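Local structure of DNA polymerase III subunit beta (Caulobacter crescentus, 5WCE) at the interface of chains A and B. The protein encircles DNA as a ring-shaped head-to-tail homodimer and tethers DNA polymerases and other proteins to it, conferring processivity. Residues are numbered along the deposited sequence; one frame, centred on the assembly and turned at random. Chains: chain A/B, DNA polymerase III subunit beta.

The two contacts lie about 55 Å apart, measured between the centres of their C-alpha atoms, on opposite sides of the clamp ring, and together they close it. Each joins the N-terminal domain of one subunit to the C-terminal domain of the other, as a head-to-tail dimer requires. The same strands serve in both, 112-116 on one side and 314-320 on the other: contact 1 takes A:Gln314 and B:Asn115, contact 2 takes A:Phe114 and B:Ala315. By two-fold symmetry each seam carries both patches, so strand pairing with a polar flank and packing between helices belong to one continuous closure.

Contact 1: the interface of chains A and B. Residues chain A 308, 312-314; chain B 104, 115, 117.
A:Gln314 and B:Asn115 face each other as an antiparallel bridge, joining strand 314-320 of one subunit to strand 112-116 of the other so that sheet continues across the subunit boundary. This is the tight part of the contact. The amide N of A:Gln314 gives a hydrogen bond to the carbonyl O of B:Asn115 at 3.0 Å, and the return bond from B:Asn115 N to A:Gln314 O is 2.9 Å long and nearly straight, 168° at the hydrogen. Backbone pairing of this kind asks little of the side chains, and both residues can carry polar amides. A:Gly313, with no side chain, lets B:Pro117 CD pack 4.1 Å from its CA beside the paired strands.

The side chains above the bridge meet more loosely. Those of A:Gln314 and B:Asn115 run side by side and point the same way, but their amide planes are turned 56° apart and OD1 of B:Asn115 stays 3.8 Å from NE2 of A:Gln314. With CG anti to the backbone N (chi1 -175°), A:Gln314 stretches out alongside its neighbour instead of turning in to grip it.

B:Arg104 links the two regions. Its long chain bends at chi3 and carries the guanidinium over to A:Ala312. NH1 of B:Arg104 gives a hydrogen bond to the carbonyl O of A:Ala312 at 2.9 Å, the oxygen lying in the guanidinium plane. B:Asn115 CB, from the same subunit, sits over the centre of one guanidinium face and would limit the group's rotation. Arginine suits the place because it combines reach with a planar group that can be packed on its face and bonded at its edge. Beyond it, A:Arg308 crosses at about a right angle with the two guanidiniums in nearly parallel planes, a like-charged approach that is probably eased by the nearby carbonyl of A:Ala312; its terminal NH2 comes to 3.2 Å from NH1 of B:Arg104.

Contact 2: the interface of chains A and B. Residues chain A 80, 83-84, 87, 114, 116; chain B 282-283, 285-286, 315.
B:Ala315 sets its methyl CB above the ring plane of A:Phe114, just outside the rim and 3.5 Å from CD2, while their backbones form an antiparallel bridge between strands 112-116 and 314-320. The small alanine lets the strands pair without pushing the ring aside. A:Ile84 CG2, from the ring's own subunit, covers the opposite face, toward the rim. Across the boundary, the carbonyl O of B:Arg282 meets the ring's edge in plane. Next to this centre, branched aliphatic chains extend the contact: A:Leu116 CD2 touches B:Ile286 CG2 at 4.0 Å.

Farther out, B:Thr285 divides its two branches between apolar and polar neighbours. CG2 of B:Thr285, anti to the backbone N, packs against helix 78-87, 3.6 Å from CB of A:Glu83 and close to CG1 of A:Ile84. OG1 of B:Thr285 turns the other way (chi1 -50°) and gives a hydrogen bond to the carbonyl O of B:Arg282 at 2.7 Å. OG1 of B:Thr285 also accepts a hydrogen bond from NZ of A:Lys87 at 2.8 Å, the extended lysine chain meeting it tip to tip. Threonine suits this border because one small side chain serves both surfaces.

At the polar rim, B:Arg282 packs CG of its aliphatic stem 3.6 Å from CB of A:Lys87 before the chain bends at chi3 (-72°). The guanidinium caps the carbonyl at the C-terminal end of helix 78-87, where a cationic donor would probably be favoured: NH1 of B:Arg282 bonds to O of A:Lys87 at 2.8 Å. An alanine here would probably leave that carbonyl without its arginine donor and open a gap beside the lysine stem. The oxygen of A:Lys87 lies 3° out of the B:Arg282 guanidinium plane.

Contact 1: the interface of chains A and B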
# COMPACT_ATOMS: atom_id res chain seq x y z
N ARG A 308 12.08 -8.55 24.68
CA ARG A 308 10.91 -8.70 25.52
C ARG A 308 9.89 -7.65 25.09
O ARG A 308 10.24 -6.58 24.63
CB ARG A 308 11.24 -8.52 27.00
CG ARG A 308 12.25 -9.56 27.50
CD ARG A 308 12.38 -9.61 29.02
NE ARG A 308 11.80 -10.82 29.64
CZ ARG A 308 10.49 -11.03 29.86
NH1 ARG A 308 9.54 -10.17 29.51
NH2 ARG A 308 10.12 -12.16 30.44
N ALA A 312 4.64 -9.53 28.84
CA ALA A 312 5.29 -10.78 29.33
C ALA A 312 6.00 -11.72 28.28
O ALA A 312 6.59 -12.72 28.65
CB ALA A 312 4.30 -11.58 30.18
N GLY A 313 5.99 -11.38 27.00
CA GLY A 313 6.59 -12.25 26.00
C GLY A 313 8.09 -12.08 25.91
O GLY A 313 8.57 -10.96 25.96
N GLN A 314 8.81 -13.18 25.73
CA GLN A 314 10.28 -13.18 25.54
C GLN A 314 10.69 -13.93 24.25
O GLN A 314 10.05 -14.92 23.88
CB GLN A 314 10.90 -13.93 26.71
CG GLN A 314 12.40 -13.91 26.71
CD GLN A 314 12.99 -14.81 27.81
OE1 GLN A 314 12.60 -14.70 28.96
NE2 GLN A 314 13.95 -15.69 27.45
N ARG B 104 4.16 -19.93 30.28
CA ARG B 104 4.10 -19.44 28.94
C ARG B 104 4.21 -20.59 27.94
O ARG B 104 4.86 -21.59 28.21
CB ARG B 104 5.17 -18.37 28.72
CG ARG B 104 4.84 -17.05 29.42
CD ARG B 104 5.96 -16.02 29.38
NE ARG B 104 7.17 -16.58 29.96
CZ ARG B 104 8.36 -15.95 30.01
NH1 ARG B 104 8.53 -14.76 29.46
NH2 ARG B 104 9.40 -16.58 30.55
N ASN B 115 8.81 -17.47 24.37
CA ASN B 115 7.84 -17.72 25.45
C ASN B 115 6.72 -16.71 25.28
O ASN B 115 6.97 -15.47 25.27
CB ASN B 115 8.49 -17.56 26.81
CG ASN B 115 9.86 -18.27 26.92
OD1 ASN B 115 10.87 -17.73 26.46
ND2 ASN B 115 9.86 -19.42 27.43
N PRO B 117 2.73 -15.44 26.47
CA PRO B 117 1.70 -15.59 27.51
C PRO B 117 0.46 -16.29 26.94
O PRO B 117 0.14 -16.14 25.74
CB PRO B 117 1.36 -14.15 27.87
CG PRO B 117 1.63 -13.39 26.64
CD PRO B 117 2.93 -14.02 26.14

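Contact 2: the interface of chains A and B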
# COMPACT_ATOMS: atom_id res chain seq x y z
N THR A 80 -4.51 17.60 -11.09
CA THR A 80 -5.64 17.46 -12.02
C THR A 80 -5.18 17.42 -13.48
O THR A 80 -5.63 16.55 -14.28
CB THR A 80 -6.65 18.58 -11.80
OG1 THR A 80 -7.16 18.48 -10.46
CG2 THR A 80 -7.80 18.52 -12.82
N GLU A 83 -3.49 14.00 -14.00
CA GLU A 83 -4.47 12.93 -14.09
C GLU A 83 -5.25 12.93 -15.38
O GLU A 83 -5.45 11.88 -15.97
CB GLU A 83 -5.40 12.96 -12.87
CG GLU A 83 -4.64 12.47 -11.62
CD GLU A 83 -4.33 10.97 -11.75
OE1 GLU A 83 -5.27 10.20 -12.04
OE2 GLU A 83 -3.20 10.56 -11.73
N ILE A 84 -5.64 14.10 -15.86
CA ILE A 84 -6.33 14.19 -17.15
C ILE A 84 -5.43 13.59 -18.25
O ILE A 84 -5.85 12.76 -19.05
CB ILE A 84 -6.69 15.65 -17.50
CG1 ILE A 84 -7.86 16.17 -16.63
CG2 ILE A 84 -7.08 15.81 -18.99
CD1 ILE A 84 -8.01 17.68 -16.67
N LYS A 87 -4.95 9.86 -18.41
CA LYS A 87 -6.09 9.10 -18.85
C LYS A 87 -6.40 9.31 -20.32
O LYS A 87 -7.26 8.61 -20.84
CB LYS A 87 -7.31 9.47 -18.01
CG LYS A 87 -7.14 9.15 -16.56
CD LYS A 87 -8.34 9.63 -15.75
CE LYS A 87 -8.12 9.51 -14.23
NZ LYS A 87 -9.41 9.93 -13.57
N PHE A 114 -11.51 19.65 -21.71
CA PHE A 114 -11.53 20.08 -20.33
C PHE A 114 -11.31 21.60 -20.26
O PHE A 114 -10.54 22.15 -21.04
CB PHE A 114 -10.48 19.38 -19.52
CG PHE A 114 -10.53 17.89 -19.60
CD1 PHE A 114 -10.04 17.21 -20.73
CD2 PHE A 114 -11.05 17.15 -18.56
CE1 PHE A 114 -10.13 15.84 -20.83
CE2 PHE A 114 -11.12 15.76 -18.64
CZ PHE A 114 -10.67 15.11 -19.78
N LEU A 116 -10.21 24.20 -17.26
CA LEU A 116 -9.66 24.21 -15.90
C LEU A 116 -9.40 25.66 -15.48
O LEU A 116 -8.90 26.46 -16.26
CB LEU A 116 -8.34 23.48 -15.86
CG LEU A 116 -8.32 22.00 -16.17
CD1 LEU A 116 -6.94 21.49 -15.81
CD2 LEU A 116 -9.44 21.29 -15.42
N ARG B 282 -12.10 9.66 -17.47
CA ARG B 282 -11.58 10.95 -17.88
C ARG B 282 -12.36 12.16 -17.32
O ARG B 282 -11.81 13.03 -16.61
CB ARG B 282 -11.46 11.08 -19.41
CG ARG B 282 -10.16 10.56 -19.97
CD ARG B 282 -10.02 10.91 -21.40
NE ARG B 282 -10.92 10.13 -22.24
CZ ARG B 282 -10.68 8.89 -22.67
NH1 ARG B 282 -9.57 8.24 -22.37
NH2 ARG B 282 -11.60 8.28 -23.43
N VAL B 283 -13.66 12.21 -17.65
CA VAL B 283 -14.46 13.39 -17.29
C VAL B 283 -14.62 13.54 -15.78
O VAL B 283 -14.66 14.67 -15.26
CB VAL B 283 -15.81 13.44 -18.02
CG1 VAL B 283 -15.60 13.55 -19.53
CG2 VAL B 283 -16.67 12.24 -17.65
N THR B 285 -12.39 12.89 -13.53
CA THR B 285 -11.19 13.49 -13.02
C THR B 285 -11.34 14.85 -12.36
O THR B 285 -10.68 15.10 -11.35
CB THR B 285 -10.14 13.63 -14.13
OG1 THR B 285 -10.00 12.38 -14.78
CG2 THR B 285 -8.78 14.02 -13.49
N ILE B 286 -12.22 15.70 -12.87
CA ILE B 286 -12.30 17.03 -12.30
C ILE B 286 -13.15 17.13 -11.03
O ILE B 286 -13.35 18.22 -10.52
CB ILE B 286 -12.76 18.08 -13.32
CG1 ILE B 286 -14.15 17.83 -13.85
CG2 ILE B 286 -11.80 18.16 -14.49
CD1 ILE B 286 -14.77 19.17 -14.11
N ALA B 315 -15.61 19.17 -17.64
CA ALA B 315 -15.11 18.12 -18.53
C ALA B 315 -16.23 17.52 -19.35
O ALA B 315 -17.25 17.09 -18.78
CB ALA B 315 -14.44 17.05 -17.70